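PDB 3BLX: isocitrate dehydrogenase [NAD] subunit 2, mitochondrial from Saccharomyces cerevisiae, which catalyses, together with subunit 1 in a hetero-octamer, the NAD-dependent oxidative decarboxylation of isocitrate to 2-oxoglutarate in the citric acid cycle and binds mitochondrial mRNA leaders. Local coordinates for residues Glu139-Gly144 / Cys242-Gly247; Val168-Phe173 / Lys205-Glu210; Gly289-Asn294 / Thr340-Ser345. All blocks are in the same frame, centred on the assembly; numbering follows the deposited sequence.

Contact 1 (Glu139-Gly144 / Cys242-Gly247); sequences EGEYSG and CPNLYG
Asn244 pushes its side chain against the bend that runs from Glu139 to Tyr142. Its CG stands anti to the backbone N (chi1 170°), which carries the amide onto the turn. Asn244 OD1 lies 3.2 Å from Glu141 N. The N-H is poorly directed, with an angle of 123°, so this is a weak hydrogen bond. Asn244 OD1 also sits 3.0 Å from Glu139 O, but both are acceptors and no bond forms. The nitrogen end probably sets the rotation of the amide. Asn244 ND2 donates to Glu136 O and at the same time lies over the centre of the Tyr142 ring, 3.6 Å from Tyr142 CE2. The amide and ring planes stand 71° apart, so the nitrogen comes down onto the ring face without stacking. The Tyr142 hydroxyl bonds to Arg135 and only weakly to Asp248. Glu141 runs past Asn244 and continues extended beyond CG, so that Glu141 OE1 reaches 3.9 Å from Leu245 CD1. Its carboxylate also has a long, weak ion pair with Lys183 of a neighbouring subunit 1 chain. Gly140 takes the second position of a type II' turn with positive phi, and a CB there would run into Asn244 OD1. The close fit of turn and amide therefore depends on the absence of a side chain. Tyr142 is critical for catalysis by similarity, and it lies beside the probable substrate-binding residues Arg104 and Arg135. Helix 244-258 brings in Asp248 and Asp252, probable metal ligands. A turn at the root of a two-stranded antiparallel arm, packed on the start of helix 244-258, which carries the probable metal ligands, is consistent with the active site of the isocitrate and isopropylmalate dehydrogenase family.

Contact 2 (Val168-Phe173 / Lys205-Glu210); sequences VIRYAF and KELSKE
Arg170 and Glu210 form a salt bridge, with Arg170 NH2 2.8 Å from Glu210 OE1. The oxygen sits at the edge of the guanidinium, close to its plane, and is met on its syn side but well out of the carboxylate plane. The bond is bent, with an N-H...O angle of 135°. Glu210 OE2 is 3.1 Å from the same nitrogen, Arg170 NH2. The carboxylate thus faces one nitrogen, and the two flat groups are turned 58° apart instead of meeting side by side. Arg170 NH1 has a second acid, Glu166, in its own helix, and Arg170 NE makes a weak hydrogen bond to the Tyr211 hydroxyl. Together these partners probably limit how the guanidinium can turn. A methyl group lies over one face, away from the centre, with Leu207 CD2 3.7 Å from Arg170 CZ. Leu207 is the centre of the packing. Its CG stands anti to its carbonyl carbon (chi1 -62°), which sends the forked end between the side chains of helix 162-178. The other branch, Leu207 CD1, meets Ile169 CG2 at 3.5 Å and also lies against Arg170 CG. Deeper in, Phe173 CE1 touches Leu207 CB at 3.9 Å. Phe173 CZ comes near Ser208 CA, 4.2 Å away. The Phe173 ring also meets the nearly parallel ring of Tyr211, and Leu216 of strand 215-220. Helices 162-178 and 195-208 are thus held together by an apolar seam next to the sheet and, at the solvent side, by an ion pair to Glu210, in the loop that follows helix 195-208. Glu210 is exposed, so water would probably weaken the bridge. The burial of Leu207 against Ile169 and Phe173 is likely to contribute much of the adhesion.

Contact 3 (Gly289-Asn294 / Thr340-Ser345); sequences GQDKAN and TATTSS
The first turn of helix 343-352 is held at its N-terminal end by a loop residue, Asp291. Thr342 occupies the N-cap position, yet its own side chain makes no capping bond. Asp291 bonds the N-H groups that follow. Thr343 N gives a nearly straight bond to Asp291 O, 3.0 Å long with an angle of 175°. Ser344 N points at Asp291 OD1, 3.3 Å away. The Ser344 hydroxyl donates to that same carboxylate oxygen, with Ser344 OG 3.0 Å from Asp291 OD1. Both come on the syn side of OD1, the hydroxyl nearer the carboxylate plane than the N-H. Thr342 OG1, set anti to its backbone N (chi1 -157°), lies 2.8 Å from both Asp291 O and Asp291 OD1. Its one proton can serve either of them. The CG2 methyl of Thr343 packs alongside the aspartate, and Thr343 CB lies near Ala293 O. Asp291 has positive phi and psi, a left-handed backbone conformation, and offers its carbonyl and its carboxylate to the same helix end. An alanine in place of Asp291 would probably leave the Ser344 N-H and hydroxyl without their acceptor, with the helix start held to this residue through its backbone O alone. The negative carboxylate would probably be stabilised by the N-terminal end of the helix, which may help it tolerate Glu35, a like charge close to Asp291 OD2. On the helix side, Thr342 N donates to Ser345 OG, 2.9 Å away. This is the N3 half of a capping box. The loop before helix 296-309 is thereby tied to the start of the C-terminal helix. The arrangement is a helix N-terminus capped through space by a distant loop residue, beside half a capping box.

How the contacts relate
Contacts 1 and 2 are near each other, with centres 19 Å apart and nearest atoms about 5 Å apart. Along the chain both segments of contact 2 come between 139-144 and 242-247. The two are joined through the mixed sheet: strand 130-136 touches residues of both, and strand 215-220 packs against contact 2. Contact 3 follows in sequence and lies on the opposite side of the chain's centre, its centre 36 Å from that of contact 1 and 43 Å from that of contact 2. It joins a loop to the C-terminal helix 343-352, away from the annotated sites. Only contact 1 includes a catalytic residue, by similarity; the other two are structural packing within the same fold.

Contact 1 (Glu139-Gly144 / Cys242-Gly247)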
loop_
_atom_site.group_PDB
_atom_site.type_symbol
_atom_site.label_atom_id
_atom_site.label_comp_id
_atom_site.label_asym_id
_atom_site.label_seq_id
_atom_site.Cartn_x
_atom_site.Cartn_y
_atom_site.Cartn_z
ATOM N N GLU B 139 21.744 32.584 -15.340
ATOM C CA GLU B 139 20.706 32.245 -14.386
ATOM C C GLU B 139 19.565 31.461 -15.033
ATOM O O GLU B 139 19.782 30.687 -15.950
ATOM C CB GLU B 139 20.180 33.524 -13.745
ATOM C CG GLU B 139 19.661 34.503 -14.744
ATOM C CD GLU B 139 19.769 35.932 -14.269
ATOM O OE1 GLU B 139 20.393 36.152 -13.219
ATOM O OE2 GLU B 139 19.237 36.833 -14.960
ATOM N N GLY B 140 18.347 31.660 -14.550
ATOM C CA GLY B 140 17.212 30.954 -15.096
ATOM C C GLY B 140 17.162 29.529 -14.593
ATOM O O GLY B 140 17.491 29.253 -13.445
ATOM N N GLU B 141 16.741 28.622 -15.459
ATOM C CA GLU B 141 16.663 27.218 -15.106
ATOM C C GLU B 141 18.025 26.541 -15.017
ATOM O O GLU B 141 18.120 25.406 -14.581
ATOM C CB GLU B 141 15.774 26.483 -16.107
ATOM C CG GLU B 141 16.137 26.748 -17.572
ATOM C CD GLU B 141 15.041 26.312 -18.534
ATOM O OE1 GLU B 141 13.917 26.013 -18.060
ATOM O OE2 GLU B 141 15.303 26.276 -19.759
ATOM N N TYR B 142 19.080 27.236 -15.425
ATOM C CA TYR B 142 20.444 26.718 -15.277
ATOM C C TYR B 142 20.917 26.767 -13.821
ATOM O O TYR B 142 21.497 25.800 -13.327
ATOM C CB TYR B 142 21.430 27.453 -16.202
ATOM C CG TYR B 142 21.273 27.084 -17.665
ATOM C CD1 TYR B 142 20.159 26.349 -18.102
ATOM C CD2 TYR B 142 22.215 27.492 -18.615
ATOM C CE1 TYR B 142 19.991 26.015 -19.439
ATOM C CE2 TYR B 142 22.056 27.166 -19.963
ATOM C CZ TYR B 142 20.941 26.428 -20.369
ATOM O OH TYR B 142 20.780 26.102 -21.699
ATOM N N SER B 143 20.658 27.892 -13.148
ATOM C CA SER B 143 20.922 28.027 -11.712
ATOM C C SER B 143 19.678 27.656 -10.848
ATOM O O SER B 143 19.540 28.071 -9.701
ATOM C CB SER B 143 21.476 29.429 -11.372
ATOM O OG SER B 143 20.524 30.466 -11.558
ATOM N N GLY B 144 18.796 26.835 -11.404
ATOM C CA GLY B 144 17.540 26.500 -10.761
ATOM C C GLY B 144 17.586 25.408 -9.690
ATOM O O GLY B 144 18.452 24.524 -9.695
ATOM N N CYS B 242 16.473 37.119 -25.386
ATOM C CA CYS B 242 15.470 36.596 -24.456
ATOM C C CYS B 242 16.112 36.125 -23.180
ATOM O O CYS B 242 17.334 35.884 -23.137
ATOM C CB CYS B 242 14.696 35.457 -25.095
ATOM S SG CYS B 242 15.735 34.060 -25.530
ATOM N N PRO B 243 15.300 36.002 -22.117
ATOM C CA PRO B 243 15.790 35.457 -20.841
ATOM C C PRO B 243 16.142 33.984 -21.015
ATOM O O PRO B 243 15.679 33.350 -21.971
ATOM C CB PRO B 243 14.601 35.618 -19.896
ATOM C CG PRO B 243 13.652 36.560 -20.576
ATOM C CD PRO B 243 13.883 36.398 -22.047
ATOM N N ASN B 244 16.971 33.451 -20.125
ATOM C CA ASN B 244 17.449 32.074 -20.280
ATOM C C ASN B 244 16.328 31.028 -20.476
ATOM O O ASN B 244 16.515 30.046 -21.199
ATOM C CB ASN B 244 18.364 31.700 -19.106
ATOM C CG ASN B 244 18.692 30.223 -19.072
ATOM O OD1 ASN B 244 18.167 29.489 -18.234
ATOM N ND2 ASN B 244 19.547 29.771 -19.991
ATOM N N LEU B 245 15.171 31.269 -19.847
ATOM C CA LEU B 245 13.998 30.400 -19.911
ATOM C C LEU B 245 13.575 29.874 -21.299
ATOM O O LEU B 245 13.333 28.679 -21.483
ATOM C CB LEU B 245 12.817 31.100 -19.241
ATOM C CG LEU B 245 11.778 30.123 -18.672
ATOM C CD1 LEU B 245 12.272 29.501 -17.363
ATOM C CD2 LEU B 245 10.418 30.779 -18.471
ATOM N N TYR B 246 13.473 30.770 -22.271
ATOM C CA TYR B 246 12.979 30.402 -23.584
ATOM C C TYR B 246 14.113 30.259 -24.588
ATOM O O TYR B 246 13.888 29.886 -25.736
ATOM C CB TYR B 246 12.016 31.466 -24.103
ATOM C CG TYR B 246 11.207 32.154 -23.040
ATOM C CD1 TYR B 246 10.163 31.497 -22.411
ATOM C CD2 TYR B 246 11.473 33.476 -22.684
ATOM C CE1 TYR B 246 9.417 32.128 -21.438
ATOM C CE2 TYR B 246 10.733 34.120 -21.708
ATOM C CZ TYR B 246 9.708 33.438 -21.089
ATOM O OH TYR B 246 8.960 34.061 -20.118
ATOM N N GLY B 247 15.329 30.570 -24.164
ATOM C CA GLY B 247 16.476 30.513 -25.058
ATOM C C GLY B 247 16.690 29.186 -25.762
ATOM O O GLY B 247 16.881 29.166 -26.972
#

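Contact 2 (Val168-Phe173 / Lys205-Glu210)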
loop_
_atom_site.group_PDB
_atom_site.type_symbol
_atom_site.label_atom_id
_atom_site.label_comp_id
_atom_site.label_asym_id
_atom_site.label_seq_id
_atom_site.Cartn_x
_atom_site.Cartn_y
_atom_site.Cartn_z
ATOM N N VAL B 168 23.441 40.700 -21.199
ATOM C CA VAL B 168 22.990 40.114 -22.463
ATOM C C VAL B 168 22.289 41.158 -23.288
ATOM O O VAL B 168 22.294 41.065 -24.498
ATOM C CB VAL B 168 21.941 38.968 -22.347
ATOM C CG1 VAL B 168 22.578 37.632 -22.548
ATOM C CG2 VAL B 168 21.128 39.066 -21.078
ATOM N N ILE B 169 21.644 42.121 -22.638
ATOM C CA ILE B 169 20.913 43.120 -23.382
ATOM C C ILE B 169 21.886 44.151 -23.967
ATOM O O ILE B 169 21.781 44.497 -25.142
ATOM C CB ILE B 169 19.778 43.726 -22.564
ATOM C CG1 ILE B 169 18.738 42.642 -22.284
ATOM C CG2 ILE B 169 19.130 44.865 -23.310
ATOM C CD1 ILE B 169 17.612 43.083 -21.402
ATOM N N ARG B 170 22.859 44.604 -23.184
ATOM C CA ARG B 170 23.933 45.438 -23.755
ATOM C C ARG B 170 24.547 44.737 -24.949
ATOM O O ARG B 170 24.632 45.305 -26.029
ATOM C CB ARG B 170 25.053 45.767 -22.754
ATOM C CG ARG B 170 24.762 46.935 -21.865
ATOM C CD ARG B 170 26.023 47.640 -21.453
ATOM N NE ARG B 170 25.747 49.066 -21.351
ATOM C CZ ARG B 170 25.264 49.635 -20.261
ATOM N NH1 ARG B 170 25.033 48.895 -19.179
ATOM N NH2 ARG B 170 25.021 50.932 -20.244
ATOM N N TYR B 171 24.961 43.495 -24.749
ATOM C CA TYR B 171 25.628 42.754 -25.793
ATOM C C TYR B 171 24.750 42.636 -27.008
ATOM O O TYR B 171 25.251 42.649 -28.117
ATOM C CB TYR B 171 26.056 41.365 -25.321
ATOM C CG TYR B 171 26.895 40.646 -26.344
ATOM C CD1 TYR B 171 28.277 40.793 -26.364
ATOM C CD2 TYR B 171 26.307 39.844 -27.310
ATOM C CE1 TYR B 171 29.048 40.152 -27.307
ATOM C CE2 TYR B 171 27.073 39.205 -28.271
ATOM C CZ TYR B 171 28.442 39.367 -28.259
ATOM O OH TYR B 171 29.207 38.734 -29.208
ATOM N N ALA B 172 23.442 42.545 -26.816
ATOM C CA ALA B 172 22.545 42.364 -27.952
ATOM C C ALA B 172 22.515 43.608 -28.780
ATOM O O ALA B 172 22.434 43.537 -29.995
ATOM C CB ALA B 172 21.141 42.013 -27.512
ATOM N N PHE B 173 22.546 44.748 -28.109
ATOM C CA PHE B 173 22.603 46.030 -28.803
ATOM C C PHE B 173 23.916 46.174 -29.599
ATOM O O PHE B 173 23.893 46.341 -30.806
ATOM C CB PHE B 173 22.426 47.185 -27.814
ATOM C CG PHE B 173 20.989 47.461 -27.453
ATOM C CD1 PHE B 173 20.555 47.407 -26.129
ATOM C CD2 PHE B 173 20.066 47.777 -28.434
ATOM C CE1 PHE B 173 19.229 47.670 -25.804
ATOM C CE2 PHE B 173 18.737 48.035 -28.106
ATOM C CZ PHE B 173 18.320 47.974 -26.785
ATOM N N LYS B 205 14.601 48.748 -21.810
ATOM C CA LYS B 205 14.155 50.108 -22.102
ATOM C C LYS B 205 15.128 51.172 -21.571
ATOM O O LYS B 205 15.246 52.259 -22.131
ATOM C CB LYS B 205 12.744 50.328 -21.565
ATOM C CG LYS B 205 11.685 49.571 -22.347
ATOM C CD LYS B 205 10.289 49.857 -21.807
ATOM C CE LYS B 205 9.220 49.209 -22.676
ATOM N NZ LYS B 205 7.841 49.582 -22.256
ATOM N N GLU B 206 15.842 50.831 -20.505
ATOM C CA GLU B 206 16.800 51.722 -19.855
ATOM C C GLU B 206 18.044 51.852 -20.706
ATOM O O GLU B 206 18.696 52.893 -20.725
ATOM C CB GLU B 206 17.211 51.145 -18.501
ATOM C CG GLU B 206 17.507 52.169 -17.425
ATOM C CD GLU B 206 16.241 52.757 -16.815
ATOM O OE1 GLU B 206 15.352 51.984 -16.374
ATOM O OE2 GLU B 206 16.144 54.001 -16.770
ATOM N N LEU B 207 18.383 50.764 -21.393
ATOM C CA LEU B 207 19.564 50.725 -22.240
ATOM C C LEU B 207 19.240 51.272 -23.612
ATOM O O LEU B 207 20.141 51.621 -24.364
ATOM C CB LEU B 207 20.051 49.295 -22.388
ATOM C CG LEU B 207 20.495 48.603 -21.109
ATOM C CD1 LEU B 207 21.002 47.204 -21.419
ATOM C CD2 LEU B 207 21.560 49.433 -20.404
ATOM N N SER B 208 17.949 51.334 -23.920
ATOM C CA SER B 208 17.458 51.769 -25.218
ATOM C C SER B 208 18.000 53.162 -25.581
ATOM O O SER B 208 18.291 53.448 -26.755
ATOM C CB SER B 208 15.924 51.752 -25.199
ATOM O OG SER B 208 15.373 51.979 -26.476
ATOM N N LYS B 209 18.158 54.000 -24.554
ATOM C CA LYS B 209 18.540 55.390 -24.715
ATOM C C LYS B 209 20.030 55.573 -24.934
ATOM O O LYS B 209 20.440 56.591 -25.472
ATOM C CB LYS B 209 18.059 56.237 -23.530
ATOM C CG LYS B 209 18.569 55.796 -22.174
ATOM C CD LYS B 209 17.587 56.226 -21.088
ATOM C CE LYS B 209 16.136 55.910 -21.493
ATOM N NZ LYS B 209 15.164 56.142 -20.381
ATOM N N GLU B 210 20.829 54.592 -24.527
ATOM C CA GLU B 210 22.263 54.626 -24.799
ATOM C C GLU B 210 22.610 54.062 -26.162
ATOM O O GLU B 210 23.776 53.965 -26.514
ATOM C CB GLU B 210 23.050 53.883 -23.741
ATOM C CG GLU B 210 22.693 54.278 -22.342
ATOM C CD GLU B 210 23.549 53.571 -21.329
ATOM O OE1 GLU B 210 24.743 53.343 -21.640
ATOM O OE2 GLU B 210 23.031 53.249 -20.233
#

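Contact 3 (Gly289-Asn294 / Thr340-Ser345)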
loop_
_atom_site.group_PDB
_atom_site.type_symbol
_atom_site.label_atom_id
_atom_site.label_comp_id
_atom_site.label_asym_id
_atom_site.label_seq_id
_atom_site.Cartn_x
_atom_site.Cartn_y
_atom_site.Cartn_z
ATOM N N GLY B 289 35.102 7.992 -37.489
ATOM C CA GLY B 289 36.110 7.237 -38.208
ATOM C C GLY B 289 35.761 6.993 -39.658
ATOM O O GLY B 289 36.646 6.996 -40.507
ATOM N N GLN B 290 34.472 6.788 -39.933
ATOM C CA GLN B 290 33.991 6.447 -41.275
ATOM C C GLN B 290 34.109 7.603 -42.296
ATOM O O GLN B 290 33.759 7.443 -43.464
ATOM C CB GLN B 290 32.554 5.895 -41.217
ATOM C CG GLN B 290 32.310 4.862 -40.119
ATOM C CD GLN B 290 30.897 4.296 -40.150
ATOM O OE1 GLN B 290 30.176 4.441 -41.140
ATOM N NE2 GLN B 290 30.498 3.643 -39.062
ATOM N N ASP B 291 34.606 8.756 -41.845
ATOM C CA ASP B 291 34.818 9.924 -42.706
ATOM C C ASP B 291 33.535 10.538 -43.295
ATOM O O ASP B 291 33.556 11.121 -44.379
ATOM C CB ASP B 291 35.779 9.571 -43.839
ATOM C CG ASP B 291 36.720 10.715 -44.185
ATOM O OD1 ASP B 291 36.705 11.175 -45.349
ATOM O OD2 ASP B 291 37.471 11.161 -43.284
ATOM N N LYS B 292 32.423 10.421 -42.585
ATOM C CA LYS B 292 31.167 10.928 -43.097
ATOM C C LYS B 292 30.758 12.249 -42.429
ATOM O O LYS B 292 29.741 12.835 -42.796
ATOM C CB LYS B 292 30.066 9.876 -42.943
ATOM C CG LYS B 292 30.345 8.540 -43.615
ATOM C CD LYS B 292 29.062 7.698 -43.687
ATOM C CE LYS B 292 29.333 6.214 -43.895
ATOM N NZ LYS B 292 28.082 5.388 -43.765
ATOM N N ALA B 293 31.560 12.718 -41.471
ATOM C CA ALA B 293 31.217 13.896 -40.662
ATOM C C ALA B 293 31.049 15.151 -41.499
ATOM O O ALA B 293 31.607 15.249 -42.574
ATOM C CB ALA B 293 32.266 14.131 -39.597
ATOM N N ASN B 294 30.291 16.118 -40.993
ATOM C CA ASN B 294 30.108 17.379 -41.694
ATOM C C ASN B 294 30.646 18.577 -40.916
ATOM O O ASN B 294 30.036 19.017 -39.946
ATOM C CB ASN B 294 28.638 17.575 -42.050
ATOM C CG ASN B 294 28.402 18.820 -42.884
ATOM O OD1 ASN B 294 29.292 19.650 -43.041
ATOM N ND2 ASN B 294 27.195 18.958 -43.417
ATOM N N THR B 340 26.952 13.277 -51.400
ATOM C CA THR B 340 27.733 12.084 -51.693
ATOM C C THR B 340 29.188 12.240 -51.260
ATOM O O THR B 340 29.925 11.257 -51.162
ATOM C CB THR B 340 27.690 11.751 -53.199
ATOM O OG1 THR B 340 28.115 12.896 -53.949
ATOM C CG2 THR B 340 26.265 11.366 -53.619
ATOM N N ALA B 341 29.593 13.476 -50.991
ATOM C CA ALA B 341 30.971 13.760 -50.613
ATOM C C ALA B 341 31.368 13.163 -49.280
ATOM O O ALA B 341 30.539 12.675 -48.511
ATOM C CB ALA B 341 31.230 15.245 -50.594
ATOM N N THR B 342 32.665 13.223 -49.015
ATOM C CA THR B 342 33.234 12.676 -47.806
ATOM C C THR B 342 33.876 13.832 -47.071
ATOM O O THR B 342 34.118 14.874 -47.675
ATOM C CB THR B 342 34.306 11.641 -48.139
ATOM O OG1 THR B 342 34.464 10.750 -47.033
ATOM C CG2 THR B 342 35.631 12.321 -48.456
ATOM N N THR B 343 34.153 13.671 -45.777
ATOM C CA THR B 343 34.681 14.799 -45.010
ATOM C C THR B 343 36.038 15.262 -45.557
ATOM O O THR B 343 36.377 16.430 -45.457
ATOM C CB THR B 343 34.647 14.559 -43.459
ATOM O OG1 THR B 343 35.388 15.575 -42.764
ATOM C CG2 THR B 343 35.193 13.222 -43.112
ATOM N N SER B 344 36.781 14.352 -46.177
ATOM C CA SER B 344 38.043 14.700 -46.838
ATOM C C SER B 344 37.815 15.409 -48.166
ATOM O O SER B 344 38.418 16.449 -48.441
ATOM C CB SER B 344 38.886 13.457 -47.096
ATOM O OG SER B 344 39.218 12.814 -45.887
ATOM N N SER B 345 36.954 14.838 -49.001
ATOM C CA SER B 345 36.685 15.421 -50.301
ATOM C C SER B 345 36.043 16.795 -50.168
ATOM O O SER B 345 36.233 17.658 -51.007
ATOM C CB SER B 345 35.799 14.493 -51.117
ATOM O OG SER B 345 34.442 14.704 -50.828
#